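Local atomic coordinates of 2-Cys Peroxiredoxin (Plasmodium vivax SaI-1, PDB entry 2I81), a protein that probably reduces peroxides such as hydrogen peroxide through reactive cysteine thiols, as other 2-Cys peroxiredoxins do. Residues K25-F30 and K130-L135; L57-L62 and S139-A144; E88-S93 and K117-S122; R143-I148 and I164-D169. All blocks are in the same frame, centred on the assembly; numbering follows the deposited sequence.

Interaction 1 of 4, residues K25-F30 and K130-L135; sequences KEAPFF and KDYNVL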
# COMPACT_ATOMS: atom_id res chain seq x y z
N LYS A 25 22.00 24.49 -2.58
CA LYS A 25 22.27 23.07 -2.47
C LYS A 25 22.93 22.54 -3.74
O LYS A 25 23.16 23.29 -4.69
CB LYS A 25 20.98 22.30 -2.15
CG LYS A 25 20.54 22.42 -0.69
CD LYS A 25 19.12 21.89 -0.46
CE LYS A 25 19.08 20.35 -0.52
NZ LYS A 25 17.60 19.90 -0.13
N GLU A 26 23.24 21.25 -3.74
CA GLU A 26 23.95 20.60 -4.85
C GLU A 26 23.14 20.63 -6.14
O GLU A 26 21.96 20.24 -6.16
CB GLU A 26 24.31 19.16 -4.46
CG GLU A 26 24.96 18.34 -5.57
CD GLU A 26 25.14 16.88 -5.18
OE1 GLU A 26 25.68 16.11 -6.01
OE2 GLU A 26 24.74 16.49 -4.06
N ALA A 27 23.78 21.09 -7.21
CA ALA A 27 23.19 21.10 -8.55
C ALA A 27 22.99 19.67 -9.04
O ALA A 27 23.91 18.84 -8.94
CB ALA A 27 24.08 21.87 -9.51
N PRO A 28 21.79 19.36 -9.58
CA PRO A 28 21.51 18.04 -10.12
C PRO A 28 22.44 17.71 -11.29
O PRO A 28 22.65 18.56 -12.17
CB PRO A 28 20.06 18.15 -10.61
CG PRO A 28 19.49 19.29 -9.84
CD PRO A 28 20.62 20.25 -9.68
N PHE A 29 22.98 16.50 -11.28
CA PHE A 29 23.91 16.04 -12.31
C PHE A 29 23.24 15.98 -13.68
O PHE A 29 22.06 15.65 -13.80
CB PHE A 29 24.46 14.66 -11.92
CG PHE A 29 25.24 13.98 -13.01
CD1 PHE A 29 26.59 14.25 -13.19
CD2 PHE A 29 24.62 13.06 -13.86
CE1 PHE A 29 27.32 13.63 -14.20
CE2 PHE A 29 25.34 12.43 -14.87
CZ PHE A 29 26.69 12.71 -15.04
N PHE A 30 24.01 16.32 -14.72
CA PHE A 30 23.57 16.14 -16.10
C PHE A 30 24.71 15.70 -17.00
O PHE A 30 25.88 16.01 -16.75
CB PHE A 30 22.89 17.41 -16.65
CG PHE A 30 23.80 18.60 -16.73
CD1 PHE A 30 23.86 19.52 -15.69
CD2 PHE A 30 24.59 18.82 -17.86
CE1 PHE A 30 24.70 20.63 -15.76
CE2 PHE A 30 25.43 19.92 -17.94
CZ PHE A 30 25.49 20.83 -16.89
N LYS A 130 13.68 18.49 -16.60
CA LYS A 130 12.90 17.84 -15.54
C LYS A 130 13.62 17.92 -14.20
O LYS A 130 12.98 18.18 -13.17
CB LYS A 130 12.61 16.37 -15.89
CG LYS A 130 11.46 16.17 -16.86
CD LYS A 130 11.25 14.70 -17.17
CE LYS A 130 10.20 14.51 -18.26
NZ LYS A 130 9.98 13.07 -18.58
N ASP A 131 14.93 17.68 -14.20
CA ASP A 131 15.72 17.73 -12.97
C ASP A 131 15.85 19.14 -12.40
O ASP A 131 15.88 19.32 -11.18
CB ASP A 131 17.11 17.10 -13.18
CG ASP A 131 17.05 15.58 -13.32
OD1 ASP A 131 16.09 14.95 -12.82
OD2 ASP A 131 17.98 15.01 -13.94
N TYR A 132 15.93 20.14 -13.28
CA TYR A 132 16.05 21.54 -12.85
C TYR A 132 14.69 22.23 -12.66
O TYR A 132 14.63 23.44 -12.43
CB TYR A 132 16.95 22.32 -13.80
CG TYR A 132 18.42 22.06 -13.54
CD1 TYR A 132 19.05 20.93 -14.06
CD2 TYR A 132 19.17 22.93 -12.75
CE1 TYR A 132 20.39 20.68 -13.81
CE2 TYR A 132 20.51 22.69 -12.49
CZ TYR A 132 21.11 21.56 -13.02
OH TYR A 132 22.44 21.32 -12.77
N ASN A 133 13.63 21.44 -12.75
CA ASN A 133 12.25 21.91 -12.61
C ASN A 133 11.95 23.13 -13.48
O ASN A 133 11.42 24.14 -13.00
CB ASN A 133 11.89 22.16 -11.14
CG ASN A 133 12.16 20.96 -10.25
OD1 ASN A 133 13.07 20.97 -9.42
ND2 ASN A 133 11.36 19.91 -10.42
N VAL A 134 12.30 23.04 -14.76
CA VAL A 134 12.02 24.11 -15.72
C VAL A 134 11.28 23.64 -16.97
O VAL A 134 11.07 24.42 -17.91
CB VAL A 134 13.31 24.92 -16.10
CG1 VAL A 134 13.83 25.71 -14.91
CG2 VAL A 134 14.39 24.00 -16.67
N LEU A 135 10.88 22.37 -16.98
CA LEU A 135 10.10 21.82 -18.09
C LEU A 135 8.68 22.37 -18.05
O LEU A 135 7.98 22.25 -17.04
CB LEU A 135 10.08 20.29 -18.06
CG LEU A 135 10.22 19.48 -19.36
CD1 LEU A 135 9.55 18.13 -19.21
CD2 LEU A 135 9.69 20.20 -20.60
O HOH W 1 19.88 16.18 -15.52
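Tyr132 turns one face of its phenol ring to Pro28, and at the far end its hydroxyl comes up to the edge of the Phe30 ring, near that ring's plane. The tyrosine stands just past helix 127-131 of this thioredoxin-fold domain, where a Schellman motif with Asn133 as its positive-phi C-prime residue ends the helix. Pro28 belongs to the irregular chain leading into strand 31-35. Its CD makes a CH-pi contact 4.0 Å from the centroid of the Tyr132 ring and 28° off the normal, while Pro28 CG also sits above the ring. The phenol and the Phe30 ring meet at a slant, with Phe30 CD1 4.1 Å from Tyr132 CE1. With CG beside the backbone N (chi1 -79°), the tyrosine ring leaves the helix end towards the 25-30 chain, and Tyr132 OH gives a weak hydrogen bond of 2.8 Å to Pro28 O. Ala27 CB packs against the same hydroxyl. The proline is therefore held twice by one residue, through its ring carbons and through its carbonyl.

Elsewhere Tyr22 meets the Tyr132 ring edge-to-face and hydrogen-bonds to its carbonyl oxygen, while Leu57, Val146 and Ile148 bring the central sheet against the tyrosine. The N-terminal chain is in this way fastened over the end of helix 127-131. Nearer the surface, Pro28 CB lies 4.1 Å from Asp131 CB. A water ties the segments together there, donating to Phe29 O at 2.8 Å and to Asp131 OD2 at 2.7 Å.

Interaction 2 of 4, residues L57-L62 and S139-A144; sequences LYFYPL and SVSLRA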
# COMPACT_ATOMS: atom_id res chain seq x y z
N LEU A 57 24.44 27.53 -16.61
CA LEU A 57 23.53 26.75 -17.43
C LEU A 57 22.32 27.62 -17.73
O LEU A 57 21.61 28.04 -16.81
CB LEU A 57 23.11 25.48 -16.69
CG LEU A 57 22.90 24.17 -17.46
CD1 LEU A 57 22.24 23.12 -16.56
CD2 LEU A 57 22.10 24.35 -18.75
N TYR A 58 22.09 27.90 -19.01
CA TYR A 58 20.89 28.64 -19.40
C TYR A 58 19.99 27.84 -20.33
O TYR A 58 20.45 27.25 -21.31
CB TYR A 58 21.23 30.03 -19.97
CG TYR A 58 21.73 30.08 -21.40
CD1 TYR A 58 23.09 30.02 -21.69
CD2 TYR A 58 20.84 30.23 -22.46
CE1 TYR A 58 23.55 30.08 -23.00
CE2 TYR A 58 21.29 30.28 -23.78
CZ TYR A 58 22.65 30.21 -24.04
OH TYR A 58 23.10 30.27 -25.33
N PHE A 59 18.71 27.80 -19.99
CA PHE A 59 17.71 27.09 -20.77
C PHE A 59 16.94 28.06 -21.66
O PHE A 59 16.71 29.21 -21.28
CB PHE A 59 16.73 26.35 -19.86
CG PHE A 59 17.36 25.29 -19.00
CD1 PHE A 59 17.86 25.60 -17.73
CD2 PHE A 59 17.45 23.97 -19.44
CE1 PHE A 59 18.44 24.62 -16.93
CE2 PHE A 59 18.02 22.98 -18.64
CZ PHE A 59 18.52 23.31 -17.38
N TYR A 60 16.56 27.60 -22.84
CA TYR A 60 15.65 28.33 -23.72
C TYR A 60 14.72 27.31 -24.37
O TYR A 60 15.13 26.18 -24.62
CB TYR A 60 16.42 29.15 -24.76
CG TYR A 60 17.30 28.34 -25.69
CD1 TYR A 60 18.59 27.96 -25.32
CD2 TYR A 60 16.84 27.97 -26.96
CE1 TYR A 60 19.39 27.22 -26.17
CE2 TYR A 60 17.64 27.23 -27.82
CZ TYR A 60 18.91 26.86 -27.42
OH TYR A 60 19.71 26.13 -28.27
N PRO A 61 13.51 27.68 -24.69
CA PRO A 61 12.58 26.72 -25.23
C PRO A 61 12.96 26.01 -26.52
O PRO A 61 12.91 24.83 -26.57
CB PRO A 61 11.31 27.53 -25.36
CG PRO A 61 11.69 28.84 -25.26
CD PRO A 61 12.84 28.94 -24.43
N LEU A 62 13.30 26.73 -27.56
CA LEU A 62 13.29 26.19 -28.89
C LEU A 62 14.24 26.85 -29.84
O LEU A 62 14.34 28.02 -29.89
CB LEU A 62 11.89 26.20 -29.46
CG LEU A 62 10.93 25.12 -29.02
CD1 LEU A 62 9.62 25.29 -29.56
CD2 LEU A 62 11.37 23.75 -29.17
N SER A 139 7.00 19.70 -22.60
CA SER A 139 7.35 20.08 -23.96
C SER A 139 8.72 20.75 -24.07
O SER A 139 9.66 20.18 -24.63
CB SER A 139 6.28 21.00 -24.55
OG SER A 139 5.02 20.34 -24.62
N VAL A 140 8.82 21.96 -23.53
CA VAL A 140 10.01 22.79 -23.68
C VAL A 140 10.42 23.38 -22.34
O VAL A 140 9.59 23.51 -21.44
CB VAL A 140 9.79 23.94 -24.72
CG1 VAL A 140 9.53 23.37 -26.10
CG2 VAL A 140 8.65 24.86 -24.29
N SER A 141 11.70 23.72 -22.20
CA SER A 141 12.19 24.32 -20.96
C SER A 141 11.93 25.82 -20.93
O SER A 141 11.97 26.49 -21.96
CB SER A 141 13.69 24.04 -20.78
OG SER A 141 14.46 24.69 -21.78
N LEU A 142 11.65 26.35 -19.74
CA LEU A 142 11.47 27.79 -19.54
C LEU A 142 12.81 28.52 -19.64
O LEU A 142 13.86 27.88 -19.58
CB LEU A 142 10.81 28.07 -18.19
CG LEU A 142 9.34 27.71 -17.99
CD1 LEU A 142 9.03 27.50 -16.52
CD2 LEU A 142 8.42 28.77 -18.58
N ARG A 143 12.77 29.84 -19.80
CA ARG A 143 14.00 30.63 -19.86
C ARG A 143 14.63 30.74 -18.49
O ARG A 143 14.21 31.56 -17.66
CB ARG A 143 13.72 32.02 -20.42
CG ARG A 143 13.34 32.00 -21.86
CD ARG A 143 13.00 33.37 -22.39
NE ARG A 143 12.09 33.24 -23.52
CZ ARG A 143 12.43 32.78 -24.72
NH1 ARG A 143 13.68 32.41 -24.97
NH2 ARG A 143 11.52 32.68 -25.67
N ALA A 144 15.64 29.91 -18.24
CA ALA A 144 16.21 29.82 -16.90
C ALA A 144 17.71 30.04 -16.84
O ALA A 144 18.46 29.56 -17.69
CB ALA A 144 15.85 28.48 -16.26
O HOH W 2 13.95 23.74 -24.18
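In the peroxiredoxin version of the thioredoxin fold, the central strand 54-59 runs out into the loop that begins the PxxxTxxC signature, here Pro61, Thr65 and Cys68, and strand 140-148 runs antiparallel beside that exit. Two backbone hydrogen bonds join Phe59 and Ala144: Phe59 N to Ala144 O at 2.9 Å, and Ala144 N to Phe59 O, longer at 3.3 Å. Beyond this pair the two chains stay side by side, but the next link goes through a water, which donates to Tyr60 O and accepts from Ser141 N at 3.0 Å.

Side chains fill in around the backbone. Phe59 CD1 packs on Ala144 CB at 3.8 Å, and Phe59 CB lies beside Ser141 OG. Farther along, the CG1 methyl of Val140 touches Leu62 CD2 at 3.6 Å while its CG2 branch faces Pro61 CB. The pyrrolidine of Pro61 covers one face of the Arg143 guanidinium, with Pro61 CD 3.6 Å from Arg143 NH1, the two side chains crossing at about a right angle. Arg143 reaches there on a chain extended from CG to NE.

Glu71 forms a salt bridge with Arg143 NH1, and Leu162 O accepts from NH2. With its face on proline and its N-H groups engaged by oxygens, the guanidinium has little freedom to turn; the arginine side chain also touches Cys68, consistent with the active-site arginine of related peroxiredoxins.

Interaction 3 of 4, residues E88-S93 and K117-S122; sequences ELLGCS and KHTLLS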
# COMPACT_ATOMS: atom_id res chain seq x y z
N GLU A 88 31.96 28.84 -17.22
CA GLU A 88 31.62 28.13 -18.45
C GLU A 88 30.16 28.41 -18.79
O GLU A 88 29.26 28.21 -17.97
CB GLU A 88 31.88 26.63 -18.31
CG GLU A 88 31.55 25.80 -19.55
CD GLU A 88 32.58 25.92 -20.67
OE1 GLU A 88 33.75 26.26 -20.39
OE2 GLU A 88 32.22 25.67 -21.84
N LEU A 89 29.95 28.86 -20.02
CA LEU A 89 28.63 29.23 -20.52
C LEU A 89 28.03 28.08 -21.32
O LEU A 89 28.60 27.66 -22.33
CB LEU A 89 28.77 30.49 -21.38
CG LEU A 89 27.67 31.57 -21.49
CD1 LEU A 89 26.76 31.32 -22.68
CD2 LEU A 89 26.86 31.74 -20.20
N LEU A 90 26.90 27.55 -20.85
CA LEU A 90 26.25 26.41 -21.49
C LEU A 90 24.78 26.68 -21.78
O LEU A 90 23.98 26.88 -20.86
CB LEU A 90 26.39 25.14 -20.62
CG LEU A 90 27.78 24.62 -20.23
CD1 LEU A 90 27.64 23.44 -19.28
CD2 LEU A 90 28.60 24.22 -21.45
N GLY A 91 24.42 26.69 -23.06
CA GLY A 91 23.03 26.82 -23.48
C GLY A 91 22.37 25.46 -23.57
O GLY A 91 23.02 24.48 -23.93
N CYS A 92 21.09 25.39 -23.24
CA CYS A 92 20.38 24.11 -23.24
C CYS A 92 18.94 24.24 -23.72
O CYS A 92 18.18 25.08 -23.25
CB CYS A 92 20.41 23.48 -21.84
SG CYS A 92 19.78 21.79 -21.76
N SER A 93 18.58 23.39 -24.68
CA SER A 93 17.20 23.26 -25.12
C SER A 93 16.86 21.79 -25.37
O SER A 93 17.74 20.93 -25.40
CB SER A 93 16.93 24.09 -26.38
OG SER A 93 17.47 23.48 -27.53
N LYS A 117 30.31 30.97 -30.27
CA LYS A 117 31.53 30.37 -29.73
C LYS A 117 31.35 29.41 -28.55
O LYS A 117 32.22 28.58 -28.29
CB LYS A 117 32.54 31.46 -29.34
CG LYS A 117 33.25 32.13 -30.52
CD LYS A 117 34.22 33.21 -30.05
CE LYS A 117 35.52 32.63 -29.49
NZ LYS A 117 36.37 31.99 -30.55
N HIS A 118 30.23 29.52 -27.83
CA HIS A 118 30.02 28.68 -26.65
C HIS A 118 29.21 27.41 -26.95
O HIS A 118 28.57 27.30 -27.99
CB HIS A 118 29.41 29.47 -25.49
CG HIS A 118 27.99 29.87 -25.71
ND1 HIS A 118 27.63 31.07 -26.30
CD2 HIS A 118 26.83 29.24 -25.41
CE1 HIS A 118 26.31 31.15 -26.35
NE2 HIS A 118 25.80 30.06 -25.82
N THR A 119 29.27 26.47 -26.01
CA THR A 119 28.69 25.14 -26.17
C THR A 119 27.17 25.13 -26.02
O THR A 119 26.62 25.80 -25.15
CB THR A 119 29.33 24.15 -25.15
OG1 THR A 119 30.76 24.22 -25.25
CG2 THR A 119 28.88 22.72 -25.40
N LEU A 120 26.50 24.38 -26.90
CA LEU A 120 25.06 24.19 -26.82
C LEU A 120 24.70 22.73 -26.52
O LEU A 120 25.08 21.83 -27.26
CB LEU A 120 24.37 24.65 -28.10
CG LEU A 120 24.40 26.15 -28.45
CD1 LEU A 120 23.78 26.38 -29.82
CD2 LEU A 120 23.71 27.00 -27.39
N LEU A 121 23.98 22.53 -25.42
CA LEU A 121 23.59 21.20 -24.97
C LEU A 121 22.26 20.77 -25.59
O LEU A 121 21.40 21.60 -25.88
CB LEU A 121 23.48 21.15 -23.45
CG LEU A 121 24.67 21.58 -22.58
CD1 LEU A 121 24.29 21.52 -21.10
CD2 LEU A 121 25.91 20.73 -22.85
N SER A 122 22.12 19.46 -25.80
CA SER A 122 20.89 18.88 -26.30
C SER A 122 20.21 18.09 -25.18
O SER A 122 20.72 17.05 -24.75
CB SER A 122 21.17 17.98 -27.50
OG SER A 122 20.01 17.28 -27.91
O HOH W 3 31.81 22.60 -23.29
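Leu89 sets its CD1 methyl squarely over the centre of the His118 imidazole, a CH-pi contact 3.4 Å from the centroid and only 9° off the ring normal. His118 has its CG between the backbone N and the carbonyl carbon (chi1 71°), which lays the ring back across strand 88-93 and brings its edge near Gly91 N. The buried imidazole is also held through both nitrogens: Tyr58 OH is hydrogen-bonded to NE2 and Asp76 OD2 to ND1.

On the face carrying Leu90, Cys92, Thr119 and Leu121, the side chains of Leu90 and Thr119 run side by side in the same direction, Leu90 CD2 3.8 Å from Thr119 CB. Leu121 follows, its CB packing on Cys92 SG at 4.1 Å. Leu120 points to the other face, where its CD2 approaches Gly91 CA at 4.0 Å. Gly91 carries the parallel ladder: its N donates to Thr119 O at 3.2 Å, and its O accepts from Leu121 N at 2.6 Å. At the outer end a water links Thr119 OG1 and, weakly, Glu88 OE2.

These strands open and close a beta-alpha-beta unit whose helix 97-104 lends His100 to the carbonyl of Leu121. Strand 87-93 has strand 54-59 as its other neighbour, and Val44 of strand 41-45 covers Leu90, Thr119 and Leu121.

Interaction 4 of 4, residues R143-I148 and I164-D169; sequences RAFVLI and IGRSVD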
# COMPACT_ATOMS: atom_id res chain seq x y z
N ARG A 143 12.77 29.84 -19.80
CA ARG A 143 14.00 30.63 -19.86
C ARG A 143 14.63 30.74 -18.49
O ARG A 143 14.21 31.56 -17.66
CB ARG A 143 13.72 32.02 -20.42
CG ARG A 143 13.34 32.00 -21.86
CD ARG A 143 13.00 33.37 -22.39
NE ARG A 143 12.09 33.24 -23.52
CZ ARG A 143 12.43 32.78 -24.72
NH1 ARG A 143 13.68 32.41 -24.97
NH2 ARG A 143 11.52 32.68 -25.67
N ALA A 144 15.64 29.91 -18.24
CA ALA A 144 16.21 29.82 -16.90
C ALA A 144 17.71 30.04 -16.84
O ALA A 144 18.46 29.56 -17.69
CB ALA A 144 15.85 28.48 -16.26
N PHE A 145 18.14 30.78 -15.83
CA PHE A 145 19.55 30.88 -15.48
C PHE A 145 19.82 30.04 -14.25
O PHE A 145 19.12 30.15 -13.24
CB PHE A 145 19.95 32.33 -15.19
CG PHE A 145 20.27 33.14 -16.41
CD1 PHE A 145 20.07 34.51 -16.42
CD2 PHE A 145 20.77 32.53 -17.56
CE1 PHE A 145 20.37 35.28 -17.54
CE2 PHE A 145 21.07 33.28 -18.69
CZ PHE A 145 20.87 34.66 -18.68
N VAL A 146 20.84 29.19 -14.34
CA VAL A 146 21.31 28.44 -13.18
C VAL A 146 22.80 28.68 -13.05
O VAL A 146 23.58 28.30 -13.93
CB VAL A 146 21.02 26.92 -13.30
CG1 VAL A 146 21.54 26.18 -12.07
CG2 VAL A 146 19.53 26.66 -13.48
N LEU A 147 23.20 29.33 -11.96
CA LEU A 147 24.60 29.58 -11.69
C LEU A 147 25.13 28.58 -10.67
O LEU A 147 24.69 28.55 -9.51
CB LEU A 147 24.83 31.02 -11.22
CG LEU A 147 26.28 31.52 -11.15
CD1 LEU A 147 27.04 31.32 -12.45
CD2 LEU A 147 26.28 32.98 -10.76
N ILE A 148 26.07 27.75 -11.11
CA ILE A 148 26.64 26.70 -10.28
C ILE A 148 28.09 27.07 -9.97
O ILE A 148 28.87 27.37 -10.87
CB ILE A 148 26.57 25.33 -10.99
CG1 ILE A 148 25.13 25.02 -11.41
CG2 ILE A 148 27.11 24.22 -10.10
CD1 ILE A 148 25.00 24.03 -12.56
N ILE A 164 9.49 36.57 -22.15
CA ILE A 164 10.34 37.58 -21.50
C ILE A 164 11.83 37.25 -21.58
O ILE A 164 12.31 36.31 -20.95
CB ILE A 164 9.92 37.80 -20.01
CG1 ILE A 164 8.39 37.89 -19.86
CG2 ILE A 164 10.64 39.01 -19.41
CD1 ILE A 164 7.71 38.97 -20.70
N GLY A 165 12.57 38.04 -22.37
CA GLY A 165 14.01 37.87 -22.51
C GLY A 165 14.76 38.33 -21.27
O GLY A 165 14.27 39.20 -20.54
N ARG A 166 15.94 37.77 -21.03
CA ARG A 166 16.71 38.16 -19.84
C ARG A 166 17.90 39.09 -20.10
O ARG A 166 18.27 39.36 -21.25
CB ARG A 166 17.12 36.96 -18.98
CG ARG A 166 17.59 35.72 -19.72
CD ARG A 166 16.54 34.63 -19.62
NE ARG A 166 17.14 33.32 -19.35
CZ ARG A 166 17.40 32.40 -20.27
NH1 ARG A 166 17.96 31.25 -19.91
NH2 ARG A 166 17.12 32.62 -21.54
N SER A 167 18.49 39.56 -19.00
CA SER A 167 19.57 40.54 -19.03
C SER A 167 20.92 39.89 -18.74
O SER A 167 21.07 39.17 -17.75
CB SER A 167 19.29 41.65 -18.02
OG SER A 167 20.33 42.61 -18.01
N VAL A 168 21.89 40.17 -19.60
CA VAL A 168 23.26 39.68 -19.40
C VAL A 168 24.04 40.51 -18.37
O VAL A 168 24.86 39.97 -17.63
CB VAL A 168 24.04 39.50 -20.75
CG1 VAL A 168 23.97 40.77 -21.61
CG2 VAL A 168 25.52 39.10 -20.49
N ASP A 169 23.77 41.82 -18.31
CA ASP A 169 24.40 42.68 -17.29
C ASP A 169 24.05 42.18 -15.89
O ASP A 169 24.87 42.28 -14.97
CB ASP A 169 23.96 44.14 -17.44
CG ASP A 169 24.37 44.74 -18.78
OD1 ASP A 169 25.59 44.77 -19.08
OD2 ASP A 169 23.48 45.19 -19.52
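Arg166 slides its guanidinium between the Phe145 ring and the backbone of strand 140-148, where the loop leading to helix 168-184 runs beside the strand, in roughly the same direction, in this thioredoxin fold. The cation-pi contact puts Arg166 CZ 4.4 Å from the centroid of the Phe145 ring, over its face, with the two planes 31° apart. The aliphatic part joins in: Arg166 CG packs 3.6 Å from Phe145 CE1. A bend at chi2 (-108°) and another at chi3 fold the chain over the ring. Against the opposite guanidinium face lie Arg143 CB and Ala144 N.

Hydrogen bonding uses the edge of the group. Arg166 NH1 gives a weak, bent bond (140°) to Ala144 O at 2.8 Å, and another weak one to Phe59 O on the adjoining strand, so it bridges two strand carbonyls.

As for charge, Glu71 OE2 makes salt bridges with both Arg166 NH2 and Arg143 NH1; this shared carboxylate probably offsets having two arginines so near each other. Farther on, Ser167 occupies the N-cap position of helix 168-184, and Gly165 O receives a weak hydrogen bond from Arg173 of a neighbouring subunit. At the start of the loop, Ile164 O lies 3.3 Å from Arg143 CD.

Overall arrangement
Interactions 2, 3 and 4 all reach the central sheet. Strands 119-122, 87-93, 54-59 and 140-148 follow one another across it, with interaction 3 joining the first two and interaction 2 the last two. Interactions 2 and 4 share Arg143 and Ala144, their centres about 10 Å apart. Interaction 1 lies toward one side, about 12 Å from interaction 2 between centres, and touches the other three through Phe30, Tyr132 and Val134. Along the chain, interaction 3 falls between the two segments of interaction 2, those of interactions 1 and 2 alternate, and 164-169 comes last. Segments far apart in sequence thus build one sheet and its flanks, with interaction 2 at the strand exit leading to the cysteine loop.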